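PDB 2IVF: ethylbenzene dehydrogenase alpha-subunit, which is the large molybdenum-containing subunit of a three-subunit enzyme of the molybdopterin oxidoreductase family, holding MGD, MD1, molybdenum and an iron/sulfur cluster. Local coordinates for residues 559-565 with 937-941. Numbering follows the deposited sequence.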
ATOM      1  N   LEU A 559     -18.046 -24.851 -12.880  1.00 24.82           N
ATOM      2  CA  LEU A 559     -18.286 -24.058 -11.688  1.00 25.37           C
ATOM      3  C   LEU A 559     -19.507 -23.149 -11.866  1.00 25.37           C
ATOM      4  O   LEU A 559     -20.416 -23.131 -11.040  1.00 25.64           O
ATOM      5  CB  LEU A 559     -17.089 -23.171 -11.387  1.00 24.33           C
ATOM      6  CG  LEU A 559     -15.780 -23.817 -10.903  1.00 25.89           C
ATOM      7  CD1 LEU A 559     -15.414 -25.059 -11.680  1.00 28.08           C
ATOM      8  CD2 LEU A 559     -14.658 -22.845 -10.912  1.00 23.84           C
ATOM      9  N   TRP A 560     -19.504 -22.409 -12.971  1.00 24.67           N
ATOM     10  CA  TRP A 560     -20.498 -21.381 -13.218  1.00 24.20           C
ATOM     11  C   TRP A 560     -21.909 -21.872 -13.543  1.00 24.17           C
ATOM     12  O   TRP A 560     -22.852 -21.088 -13.493  1.00 23.85           O
ATOM     13  CB  TRP A 560     -19.986 -20.449 -14.309  1.00 23.37           C
ATOM     14  CG  TRP A 560     -18.735 -19.824 -13.990  1.00 21.11           C
ATOM     15  CD1 TRP A 560     -18.144 -19.727 -12.746  1.00 21.02           C
ATOM     16  CD2 TRP A 560     -17.894 -19.090 -14.884  1.00 21.31           C
ATOM     17  NE1 TRP A 560     -17.004 -19.003 -12.832  1.00 22.43           N
ATOM     18  CE2 TRP A 560     -16.827 -18.582 -14.125  1.00 19.89           C
ATOM     19  CE3 TRP A 560     -17.945 -18.804 -16.245  1.00 21.54           C
ATOM     20  CZ2 TRP A 560     -15.792 -17.875 -14.697  1.00 21.51           C
ATOM     21  CZ3 TRP A 560     -16.930 -18.094 -16.816  1.00 20.44           C
ATOM     22  CH2 TRP A 560     -15.860 -17.619 -16.038  1.00 21.92           C
ATOM     23  N   ASN A 561     -22.060 -23.155 -13.877  1.00 23.87           N
ATOM     24  CA  ASN A 561     -23.372 -23.756 -14.079  1.00 24.59           C
ATOM     25  C   ASN A 561     -23.855 -24.492 -12.835  1.00 24.47           C
ATOM     26  O   ASN A 561     -24.801 -25.257 -12.904  1.00 24.88           O
ATOM     27  CB  ASN A 561     -23.346 -24.722 -15.281  1.00 24.46           C
ATOM     28  CG  ASN A 561     -23.128 -24.002 -16.596  1.00 25.63           C
ATOM     29  OD1 ASN A 561     -23.429 -22.811 -16.718  1.00 26.18           O
ATOM     30  ND2 ASN A 561     -22.608 -24.715 -17.584  1.00 25.91           N
ATOM     31  N   ASN A 562     -23.155 -24.313 -11.711  1.00 24.80           N
ATOM     32  CA  ASN A 562     -23.576 -24.911 -10.455  1.00 25.22           C
ATOM     33  C   ASN A 562     -24.707 -24.083  -9.874  1.00 24.96           C
ATOM     34  O   ASN A 562     -24.482 -22.984  -9.382  1.00 22.95           O
ATOM     35  CB  ASN A 562     -22.410 -24.978  -9.461  1.00 25.45           C
ATOM     36  CG  ASN A 562     -22.745 -25.805  -8.212  1.00 26.80           C
ATOM     37  OD1 ASN A 562     -23.908 -26.101  -7.933  1.00 29.69           O
ATOM     38  ND2 ASN A 562     -21.715 -26.234  -7.497  1.00 27.02           N
ATOM     39  N   LYS A 563     -25.925 -24.609  -9.928  1.00 25.56           N
ATOM     40  CA  LYS A 563     -27.097 -23.868  -9.460  1.00 26.45           C
ATOM     41  C   LYS A 563     -27.052 -23.596  -7.959  1.00 25.79           C
ATOM     42  O   LYS A 563     -27.653 -22.642  -7.491  1.00 26.17           O
ATOM     43  CB  LYS A 563     -28.374 -24.624  -9.816  1.00 27.28           C
ATOM     44  CG  LYS A 563     -28.635 -24.621 -11.304  1.00 29.53           C
ATOM     45  CD  LYS A 563     -29.838 -25.457 -11.700  1.00 29.73           C
ATOM     46  CE  LYS A 563     -29.719 -25.804 -13.183  1.00 33.25           C
ATOM     47  NZ  LYS A 563     -31.005 -26.211 -13.809  1.00 34.88           N
ATOM     48  N   ALA A 564     -26.314 -24.412  -7.211  1.00 25.71           N
ATOM     49  CA  ALA A 564     -26.157 -24.201  -5.764  1.00 25.22           C
ATOM     50  C   ALA A 564     -25.458 -22.885  -5.473  1.00 24.10           C
ATOM     51  O   ALA A 564     -25.687 -22.274  -4.406  1.00 24.90           O
ATOM     52  CB  ALA A 564     -25.384 -25.391  -5.116  1.00 25.25           C
ATOM     53  N   TRP A 565     -24.637 -22.425  -6.417  1.00 22.82           N
ATOM     54  CA  TRP A 565     -23.847 -21.217  -6.242  1.00 23.35           C
ATOM     55  C   TRP A 565     -24.402 -20.043  -7.032  1.00 22.41           C
ATOM     56  O   TRP A 565     -23.746 -19.079  -7.180  1.00 21.28           O
ATOM     57  CB  TRP A 565     -22.401 -21.451  -6.691  1.00 22.81           C
ATOM     58  CG  TRP A 565     -21.723 -22.575  -5.973  1.00 22.30           C
ATOM     59  CD1 TRP A 565     -22.106 -23.150  -4.783  1.00 22.08           C
ATOM     60  CD2 TRP A 565     -20.531 -23.231  -6.370  1.00 21.25           C
ATOM     61  NE1 TRP A 565     -21.216 -24.131  -4.427  1.00 22.50           N
ATOM     62  CE2 TRP A 565     -20.238 -24.202  -5.389  1.00 23.53           C
ATOM     63  CE3 TRP A 565     -19.683 -23.118  -7.485  1.00 23.66           C
ATOM     64  CZ2 TRP A 565     -19.150 -25.071  -5.511  1.00 21.62           C
ATOM     65  CZ3 TRP A 565     -18.600 -23.964  -7.589  1.00 23.34           C
ATOM     66  CH2 TRP A 565     -18.331 -24.914  -6.593  1.00 23.21           C
ATOM     67  N   ILE A 937     -14.119 -18.892  -7.092  1.00 24.23           N
ATOM     68  CA  ILE A 937     -15.031 -19.395  -8.128  1.00 24.59           C
ATOM     69  C   ILE A 937     -15.309 -18.452  -9.254  1.00 24.26           C
ATOM     70  O   ILE A 937     -15.228 -18.867 -10.398  1.00 26.00           O
ATOM     71  CB  ILE A 937     -16.388 -19.887  -7.553  1.00 24.82           C
ATOM     72  CG1 ILE A 937     -16.191 -20.937  -6.443  1.00 26.22           C
ATOM     73  CG2 ILE A 937     -17.269 -20.432  -8.668  1.00 24.58           C
ATOM     74  CD1 ILE A 937     -15.138 -21.874  -6.719  1.00 29.48           C
ATOM     75  N   GLY A 938     -15.752 -17.244  -8.929  1.00 24.09           N
ATOM     76  CA  GLY A 938     -15.954 -16.183  -9.896  1.00 24.42           C
ATOM     77  C   GLY A 938     -17.267 -16.286 -10.630  1.00 24.70           C
ATOM     78  O   GLY A 938     -17.331 -16.013 -11.821  1.00 25.29           O
ATOM     79  N   MET A 939     -18.312 -16.685  -9.935  1.00 22.92           N
ATOM     80  CA  MET A 939     -19.612 -16.883 -10.565  1.00 23.63           C
ATOM     81  C   MET A 939     -20.027 -15.591 -11.266  1.00 24.28           C
ATOM     82  O   MET A 939     -20.194 -14.586 -10.604  1.00 24.30           O
ATOM     83  CB  MET A 939     -20.665 -17.236  -9.504  1.00 23.69           C
ATOM     84  CG  MET A 939     -20.438 -18.527  -8.754  1.00 22.29           C
ATOM     85  SD  MET A 939     -20.533 -19.994  -9.826  1.00 22.94           S
ATOM     86  CE  MET A 939     -22.295 -20.116 -10.171  1.00 18.23           C
ATOM     87  N   PRO A 940     -20.146 -15.593 -12.610  1.00 24.65           N
ATOM     88  CA  PRO A 940     -20.584 -14.380 -13.262  1.00 24.91           C
ATOM     89  C   PRO A 940     -22.079 -14.218 -13.155  1.00 24.20           C
ATOM     90  O   PRO A 940     -22.807 -15.206 -13.228  1.00 23.87           O
ATOM     91  CB  PRO A 940     -20.179 -14.594 -14.726  1.00 25.41           C
ATOM     92  CG  PRO A 940     -19.364 -15.805 -14.764  1.00 25.63           C
ATOM     93  CD  PRO A 940     -19.799 -16.624 -13.594  1.00 24.83           C
ATOM     94  N   LYS A 941     -22.534 -12.978 -13.037  1.00 23.45           N
ATOM     95  CA  LYS A 941     -23.963 -12.702 -12.904  1.00 23.68           C
ATOM     96  C   LYS A 941     -24.648 -12.946 -14.237  1.00 23.44           C
ATOM     97  O   LYS A 941     -24.381 -12.244 -15.200  1.00 23.84           O
ATOM     98  CB  LYS A 941     -24.234 -11.271 -12.367  1.00 23.44           C
ATOM     99  CG  LYS A 941     -25.742 -11.029 -12.172  1.00 24.18           C
ATOM    100  CD  LYS A 941     -26.018  -9.994 -11.111  1.00 24.90           C
ATOM    101  CE  LYS A 941     -27.489  -9.610 -11.073  1.00 23.99           C
ATOM    102  NZ  LYS A 941     -27.793  -8.744  -9.881  1.00 19.54           N
TER
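Met939 fills the gap between Trp560, the last residue of helix 557-560, and Trp565 beyond the following turn. Its side chain is folded, with chi1, chi2 and chi3 all m, so that CE reaches three carbonyls of 559-565, 3.5 Å from Trp560 O, 3.7 Å from Asn562 O and 3.5 Å from Trp565 O. The sulfur makes two Met-aromatic contacts: SD lies oblique to Trp560, 4.9 Å from the centroid of its five-membered ring, and at the edge of Trp565, 5.4 Å from the centroid of its six-membered ring. With chi1 m, Trp560 brings its indole against the loop 937-941; NE1 donates a nearly straight hydrogen bond to Ile937 O (3.0 Å), and Pro940 CD sits over one face, 3.4 Å from the five-membered ring centroid, a CH-pi contact. This loop precedes strand 969-975 of the closed barrel in the C-terminal dinucleotide-binding domain, a double-psi barrel family, so the contact joins that domain to the molybdopterin oxidoreductase portion, with MD1 bound nearby but not in touch. With Ile937 chi1 m, which puts CG2 near t to N, CG2 touches Leu559 CB (3.9 Å) and Trp565 CE3 (3.8 Å). The bend that presents Trp565 includes an Asx turn: Asn562, chi1 t, accepts from Ala564 N through OD1 at 3.0 Å. Helix 546-553 packs on Trp560 through Ala547, Leu550 and Tyr551, while Phe574 touches Pro940.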